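Local coordinates for geobacter metallireducens SMUG1 (Geobacter metallireducens, PDB 5H9I), which belongs to the uracil DNA glycosylase superfamily, as a SMUG1-type protein with an alpha/beta fold built round a four-stranded parallel sheet, at residues A[34-39]-A[91-96]; A[116-121]-A[130-135]. All coordinates share one frame; numbering follows the deposited sequence.

Contact 1: A[34-39]-A[91-96]; sequences LLYARE and TRPAGE. With GOL (glycerol), chain C.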
loop_
_atom_site.group_PDB
_atom_site.type_symbol
_atom_site.label_atom_id
_atom_site.label_comp_id
_atom_site.label_asym_id
_atom_site.label_seq_id
_atom_site.Cartn_x
_atom_site.Cartn_y
_atom_site.Cartn_z
ATOM N N LEU A 34 -6.780 8.303 0.757
ATOM C CA LEU A 34 -7.400 8.156 2.074
ATOM C C LEU A 34 -8.506 9.106 2.220
ATOM O O LEU A 34 -9.434 8.869 3.031
ATOM C CB LEU A 34 -6.389 8.369 3.217
ATOM C CG LEU A 34 -5.174 7.529 3.229
ATOM C CD1 LEU A 34 -4.299 7.703 4.463
ATOM C CD2 LEU A 34 -5.499 6.029 3.054
ATOM N N LEU A 35 -8.493 10.196 1.457
ATOM C CA LEU A 35 -9.550 11.199 1.499
ATOM C C LEU A 35 -10.576 11.025 0.408
ATOM O O LEU A 35 -11.776 11.091 0.666
ATOM C CB LEU A 35 -8.919 12.580 1.446
ATOM C CG LEU A 35 -7.874 12.932 2.459
ATOM C CD1 LEU A 35 -7.295 14.351 2.285
ATOM C CD2 LEU A 35 -8.459 12.840 3.825
ATOM N N TYR A 36 -10.160 10.812 -0.823
ATOM C CA TYR A 36 -11.106 10.724 -1.917
ATOM C C TYR A 36 -11.675 9.348 -2.234
ATOM O O TYR A 36 -12.610 9.227 -2.930
ATOM C CB TYR A 36 -10.524 11.394 -3.184
ATOM C CG TYR A 36 -9.357 10.722 -3.837
ATOM C CD1 TYR A 36 -9.542 9.593 -4.584
ATOM C CD2 TYR A 36 -8.110 11.242 -3.757
ATOM C CE1 TYR A 36 -8.496 8.994 -5.211
ATOM C CE2 TYR A 36 -7.057 10.658 -4.399
ATOM C CZ TYR A 36 -7.251 9.522 -5.107
ATOM O OH TYR A 36 -6.221 8.956 -5.746
ATOM N N ALA A 37 -11.068 8.327 -1.647
ATOM C CA ALA A 37 -11.553 6.959 -1.793
ATOM C C ALA A 37 -11.693 6.328 -0.414
ATOM O O ALA A 37 -11.359 5.216 -0.203
ATOM C CB ALA A 37 -10.614 6.133 -2.655
ATOM N N ARG A 38 -12.241 7.110 0.486
ATOM C CA ARG A 38 -12.330 6.716 1.870
ATOM C C ARG A 38 -13.268 5.531 2.116
ATOM O O ARG A 38 -12.940 4.678 2.827
ATOM C CB ARG A 38 -12.678 7.924 2.756
ATOM C CG ARG A 38 -12.674 7.541 4.239
ATOM C CD ARG A 38 -12.557 8.657 5.273
ATOM N NE ARG A 38 -12.349 8.127 6.634
ATOM C CZ ARG A 38 -13.305 7.573 7.360
ATOM N NH1 ARG A 38 -14.518 7.492 6.868
ATOM N NH2 ARG A 38 -13.064 7.095 8.572
ATOM N N GLU A 39 -14.402 5.514 1.451
ATOM C CA GLU A 39 -15.385 4.464 1.672
ATOM C C GLU A 39 -14.809 3.124 1.257
ATOM O O GLU A 39 -14.815 2.173 2.038
ATOM C CB GLU A 39 -16.802 4.744 1.099
ATOM C CG GLU A 39 -17.390 5.878 1.886
ATOM C CD GLU A 39 -18.806 6.223 1.502
ATOM O OE1 GLU A 39 -19.202 5.797 0.427
ATOM O OE2 GLU A 39 -19.415 6.839 2.409
ATOM N N THR A 91 -14.185 9.923 -5.305
ATOM C CA THR A 91 -14.250 11.271 -5.911
ATOM C C THR A 91 -12.911 11.664 -6.487
ATOM O O THR A 91 -11.910 11.053 -6.228
ATOM C CB THR A 91 -14.714 12.295 -4.875
ATOM O OG1 THR A 91 -13.910 12.381 -3.702
ATOM C CG2 THR A 91 -16.109 11.999 -4.450
ATOM N N ARG A 92 -12.819 12.805 -7.193
ATOM C CA ARG A 92 -11.554 13.177 -7.797
ATOM C C ARG A 92 -10.731 14.040 -6.889
ATOM O O ARG A 92 -11.237 14.977 -6.217
ATOM C CB ARG A 92 -11.799 13.846 -9.194
ATOM C CG ARG A 92 -12.518 12.986 -10.169
ATOM C CD ARG A 92 -12.891 13.710 -11.479
ATOM N NE ARG A 92 -13.662 12.759 -12.261
ATOM C CZ ARG A 92 -13.130 11.835 -13.041
ATOM N NH1 ARG A 92 -11.872 11.834 -13.370
ATOM N NH2 ARG A 92 -13.949 10.997 -13.608
ATOM N N PRO A 93 -9.407 13.827 -6.861
ATOM C CA PRO A 93 -8.563 14.620 -5.989
ATOM C C PRO A 93 -8.539 16.135 -6.440
ATOM O O PRO A 93 -8.534 16.394 -7.654
ATOM C CB PRO A 93 -7.155 14.040 -6.167
ATOM C CG PRO A 93 -7.209 13.326 -7.481
ATOM C CD PRO A 93 -8.632 12.893 -7.711
ATOM N N ALA A 94 -8.298 17.007 -5.494
ATOM C CA ALA A 94 -8.154 18.423 -5.804
ATOM C C ALA A 94 -6.993 18.577 -6.707
ATOM O O ALA A 94 -5.902 18.037 -6.464
ATOM C CB ALA A 94 -8.010 19.189 -4.539
ATOM N N GLY A 95 -7.195 19.304 -7.810
ATOM C CA GLY A 95 -6.072 19.434 -8.748
ATOM C C GLY A 95 -5.659 18.213 -9.529
ATOM O O GLY A 95 -4.549 18.205 -10.044
ATOM N N GLU A 96 -6.559 17.212 -9.652
ATOM C CA GLU A 96 -6.339 16.038 -10.468
ATOM C C GLU A 96 -5.643 16.425 -11.759
ATOM O O GLU A 96 -6.062 17.392 -12.382
ATOM C CB GLU A 96 -7.715 15.472 -10.803
ATOM C CG GLU A 96 -7.718 14.261 -11.669
ATOM C CD GLU A 96 -9.065 13.939 -12.183
ATOM O OE1 GLU A 96 -9.639 14.814 -12.959
ATOM O OE2 GLU A 96 -9.642 12.868 -11.958
HETATM C C1 GOL C . -16.040 8.659 -0.384
HETATM O O1 GOL C . -15.493 7.257 -0.543
HETATM C C2 GOL C . -15.038 9.630 -0.879
HETATM O O2 GOL C . -13.896 9.586 -0.030
HETATM C C3 GOL C . -15.680 11.037 -0.731
HETATM O O3 GOL C . -14.777 11.999 -1.208
#
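P93 packs over one face of the Y36 ring, its pyrrolidine crossing the ring obliquely. P93 CD sits over the middle of that face, 4.3 Å from the ring centroid and 9° off the normal, a CH-pi contact, while P93 CB comes within 3.8 Å of Y36 CD2 on the same side of the tyrosine. Y36 takes the less common rotamer in which CG stands between the backbone N and the carbonyl carbon (chi1 68°), and this carries the ring across to the 91-96 loop. There Y36 CD1 also approaches the carbonyl oxygen of T91, at 3.2 Å, from a direction oblique to the ring. The phenol end is fixed beyond the contact by a hydrogen bond between Y36 OH and A68 O. In the fold, the pair joins the end of the short helix 33-36 to the long irregular loop between helices 77-84 and 112-125, with Y31 of strand 29-31 touching both side chains. The backbones are tied by a bond from T91 N to Y36 O, 2.9 Å long with an N-H...O angle of 159°. From P93 to E96 the loop folds into a type II beta turn, where G95 has positive phi, and R92 NH1 reaches across the turn to the syn lone pair of E96 OE2 in a 2.8 Å salt bridge. A glycerol, probably from the crystallisation liquor, bridges T91 OG1 to the backbone of L35, R38 and E39.

Contact 2: A[116-121]-A[130-135]; sequences RLWGFI and RFFARF. With LEA (pentanoic acid), chain H.
F131 presents a ring face to I121, and this pair forms the centre of the contact. The methyl CG2 of I121 lies 3.6 Å from the F131 ring centroid, 15° off the normal, in a close CH-pi contact. The other branch of the isoleucine follows the ring outward, bringing I121 CD1 to 3.6 Å from F131 CZ. The phenylalanine extends toward helix 112-125 because its CG is anti to the backbone N (chi1 -179°). F135 CB packs against the opposite face, 3.3 Å above the plane and offset toward the rim, so the ring is clamped between an aliphatic group on each side.

W118, one turn before I121, adds the outer rim of its six-membered ring. W118 CZ3 meets F131 CE2 at 3.9 Å, and W118 CH2 approaches the edge of F132 at CZ, at 3.7 Å. The W118 and F132 planes are inclined at 43° and meet rim to rim, with neither ring over the other. The indole nitrogen is engaged elsewhere, W118 NE1 being hydrogen-bonded to P73 O, which belongs to a residue of the xanthine pocket.

On the segment 130-135, R130 NH1 donates a nearly straight 2.7 Å hydrogen bond to O1 of the bound pentanoic acid, and R134 also lines that pocket. The hydrophobic contact thus joins helix 112-125 to helix 128-132 just ahead of strand 135-139, an outermost strand of the parallel sheet; helices 77-84 and 38-48 pack against W118 and F132.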
loop_
_atom_site.group_PDB
_atom_site.type_symbol
_atom_site.label_atom_id
_atom_site.label_comp_id
_atom_site.label_asym_id
_atom_site.label_seq_id
_atom_site.Cartn_x
_atom_site.Cartn_y
_atom_site.Cartn_z
ATOM N N ARG A 116 -0.917 -8.990 -10.568
ATOM C CA ARG A 116 -0.035 -10.092 -10.251
ATOM C C ARG A 116 -0.100 -10.443 -8.737
ATOM O O ARG A 116 -0.103 -11.640 -8.410
ATOM C CB ARG A 116 1.411 -9.722 -10.603
ATOM C CG ARG A 116 1.686 -9.838 -12.121
ATOM C CD ARG A 116 3.133 -9.484 -12.392
ATOM N NE ARG A 116 3.390 -9.635 -13.833
ATOM C CZ ARG A 116 4.516 -9.233 -14.417
ATOM N NH1 ARG A 116 5.435 -8.574 -13.782
ATOM N NH2 ARG A 116 4.669 -9.560 -15.716
ATOM N N LEU A 117 0.022 -9.438 -7.902
ATOM C CA LEU A 117 0.073 -9.722 -6.437
ATOM C C LEU A 117 -1.189 -10.336 -5.942
ATOM O O LEU A 117 -1.181 -11.445 -5.345
ATOM C CB LEU A 117 0.403 -8.456 -5.693
ATOM C CG LEU A 117 0.453 -8.552 -4.167
ATOM C CD1 LEU A 117 1.766 -7.892 -3.751
ATOM C CD2 LEU A 117 -0.686 -7.909 -3.452
ATOM N N TRP A 118 -2.309 -9.714 -6.230
ATOM C CA TRP A 118 -3.576 -10.241 -5.734
ATOM C C TRP A 118 -3.981 -11.512 -6.455
ATOM O O TRP A 118 -4.635 -12.413 -5.928
ATOM C CB TRP A 118 -4.737 -9.224 -5.743
ATOM C CG TRP A 118 -4.574 -8.112 -4.771
ATOM C CD1 TRP A 118 -4.354 -6.782 -5.038
ATOM C CD2 TRP A 118 -4.720 -8.198 -3.341
ATOM N NE1 TRP A 118 -4.295 -6.087 -3.913
ATOM C CE2 TRP A 118 -4.537 -6.909 -2.831
ATOM C CE3 TRP A 118 -4.973 -9.230 -2.469
ATOM C CZ2 TRP A 118 -4.546 -6.627 -1.507
ATOM C CZ3 TRP A 118 -5.027 -8.960 -1.137
ATOM C CH2 TRP A 118 -4.840 -7.687 -0.647
ATOM N N GLY A 119 -3.536 -11.627 -7.743
ATOM C CA GLY A 119 -3.896 -12.834 -8.442
ATOM C C GLY A 119 -3.167 -14.057 -7.860
ATOM O O GLY A 119 -3.716 -15.163 -7.790
ATOM N N PHE A 120 -1.936 -13.853 -7.448
ATOM C CA PHE A 120 -1.118 -14.904 -6.816
ATOM C C PHE A 120 -1.712 -15.219 -5.470
ATOM O O PHE A 120 -1.851 -16.334 -5.117
ATOM C CB PHE A 120 0.316 -14.365 -6.708
ATOM C CG PHE A 120 1.288 -15.101 -5.795
ATOM C CD1 PHE A 120 1.627 -16.351 -6.017
ATOM C CD2 PHE A 120 1.951 -14.410 -4.821
ATOM C CE1 PHE A 120 2.593 -16.982 -5.221
ATOM C CE2 PHE A 120 2.908 -14.988 -4.038
ATOM C CZ PHE A 120 3.217 -16.310 -4.249
ATOM N N ILE A 121 -2.112 -14.199 -4.757
ATOM C CA ILE A 121 -2.773 -14.519 -3.460
ATOM C C ILE A 121 -4.064 -15.302 -3.662
ATOM O O ILE A 121 -4.323 -16.266 -2.879
ATOM C CB ILE A 121 -3.002 -13.170 -2.744
ATOM C CG1 ILE A 121 -1.697 -12.592 -2.185
ATOM C CG2 ILE A 121 -4.069 -13.368 -1.634
ATOM C CD1 ILE A 121 -1.661 -11.137 -1.805
ATOM N N ARG A 130 -9.376 -16.992 3.819
ATOM C CA ARG A 130 -8.178 -17.808 4.103
ATOM C C ARG A 130 -6.879 -17.008 4.123
ATOM O O ARG A 130 -5.996 -17.335 4.924
ATOM C CB ARG A 130 -8.082 -18.932 3.166
ATOM C CG ARG A 130 -9.237 -19.929 3.280
ATOM C CD ARG A 130 -9.044 -21.234 2.528
ATOM N NE ARG A 130 -7.933 -21.976 3.188
ATOM C CZ ARG A 130 -6.644 -22.097 2.827
ATOM N NH1 ARG A 130 -6.114 -21.527 1.769
ATOM N NH2 ARG A 130 -5.885 -22.921 3.574
ATOM N N PHE A 131 -6.810 -15.941 3.320
ATOM C CA PHE A 131 -5.651 -15.021 3.337
ATOM C C PHE A 131 -5.589 -14.152 4.522
ATOM O O PHE A 131 -4.655 -14.114 5.287
ATOM C CB PHE A 131 -5.581 -14.252 1.983
ATOM C CG PHE A 131 -4.442 -13.344 1.907
ATOM C CD1 PHE A 131 -3.143 -13.837 1.786
ATOM C CD2 PHE A 131 -4.624 -11.975 1.932
ATOM C CE1 PHE A 131 -2.102 -12.905 1.718
ATOM C CE2 PHE A 131 -3.608 -11.109 1.823
ATOM C CZ PHE A 131 -2.299 -11.563 1.685
ATOM N N PHE A 132 -6.699 -13.421 4.751
ATOM C CA PHE A 132 -6.705 -12.414 5.760
ATOM C C PHE A 132 -6.806 -12.983 7.144
ATOM O O PHE A 132 -6.614 -12.258 8.143
ATOM C CB PHE A 132 -7.772 -11.335 5.490
ATOM C CG PHE A 132 -7.506 -10.512 4.209
ATOM C CD1 PHE A 132 -6.493 -9.597 4.224
ATOM C CD2 PHE A 132 -8.267 -10.682 3.085
ATOM C CE1 PHE A 132 -6.250 -8.836 3.089
ATOM C CE2 PHE A 132 -8.021 -9.949 1.929
ATOM C CZ PHE A 132 -7.029 -9.025 2.000
ATOM N N ALA A 133 -7.068 -14.283 7.249
ATOM C CA ALA A 133 -6.946 -14.914 8.564
ATOM C C ALA A 133 -5.566 -14.673 9.127
ATOM O O ALA A 133 -5.429 -14.546 10.372
ATOM C CB ALA A 133 -7.164 -16.382 8.434
ATOM N N ARG A 134 -4.528 -14.638 8.301
ATOM C CA ARG A 134 -3.158 -14.526 8.786
ATOM C C ARG A 134 -2.368 -13.366 8.212
ATOM O O ARG A 134 -1.354 -13.048 8.729
ATOM C CB ARG A 134 -2.366 -15.804 8.497
ATOM C CG ARG A 134 -2.771 -17.079 9.221
ATOM C CD ARG A 134 -1.799 -18.201 8.766
ATOM N NE ARG A 134 -2.295 -18.922 7.622
ATOM C CZ ARG A 134 -1.580 -19.404 6.616
ATOM N NH1 ARG A 134 -0.299 -19.210 6.546
ATOM N NH2 ARG A 134 -2.210 -20.096 5.672
ATOM N N PHE A 135 -2.842 -12.781 7.112
ATOM C CA PHE A 135 -2.073 -11.801 6.382
ATOM C C PHE A 135 -2.818 -10.452 6.281
ATOM O O PHE A 135 -4.052 -10.383 6.385
ATOM C CB PHE A 135 -1.794 -12.318 4.965
ATOM C CG PHE A 135 -0.868 -13.502 4.916
ATOM C CD1 PHE A 135 -1.367 -14.724 5.031
ATOM C CD2 PHE A 135 0.518 -13.304 4.847
ATOM C CE1 PHE A 135 -0.553 -15.826 4.973
ATOM C CE2 PHE A 135 1.354 -14.359 4.822
ATOM C CZ PHE A 135 0.841 -15.587 4.905
HETATM C C2 LEA H . -2.519 -21.234 1.368
HETATM O O2 LEA H . -1.845 -20.614 0.583
HETATM C C3 LEA H . -2.042 -21.333 2.749
HETATM C C4 LEA H . -1.835 -22.775 2.975
HETATM C C5 LEA H . -2.911 -23.415 3.789
HETATM C C6 LEA H . -2.564 -24.852 4.266
HETATM O O1 LEA H . -3.540 -21.795 1.032
#

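In the fold
From the N terminus, the chain passes strand 29-31 and enters contact 1 at the junction of helices 33-36 and 38-48. Fifty-one residues, including strand 55-59 and helices 67-70 and 77-84, intervene before 91-96 closes this long loop. Contact 2 opens later, at 116-121, and closes after only eight residues at 130-135, so the two are in series, neither nested nor crossed. Their centres are 26 Å apart and they do not touch. Contact 1 ties the loop ahead of helix 112-125 to the short helix 33-36; contact 2 fastens two successive helices, 112-125 and 128-132, just where the chain enters strand 135-139 of the parallel sheet. Helix 38-48, which begins in contact 1, and helix 77-84, within the loop it closes, both send side chains against contact 2.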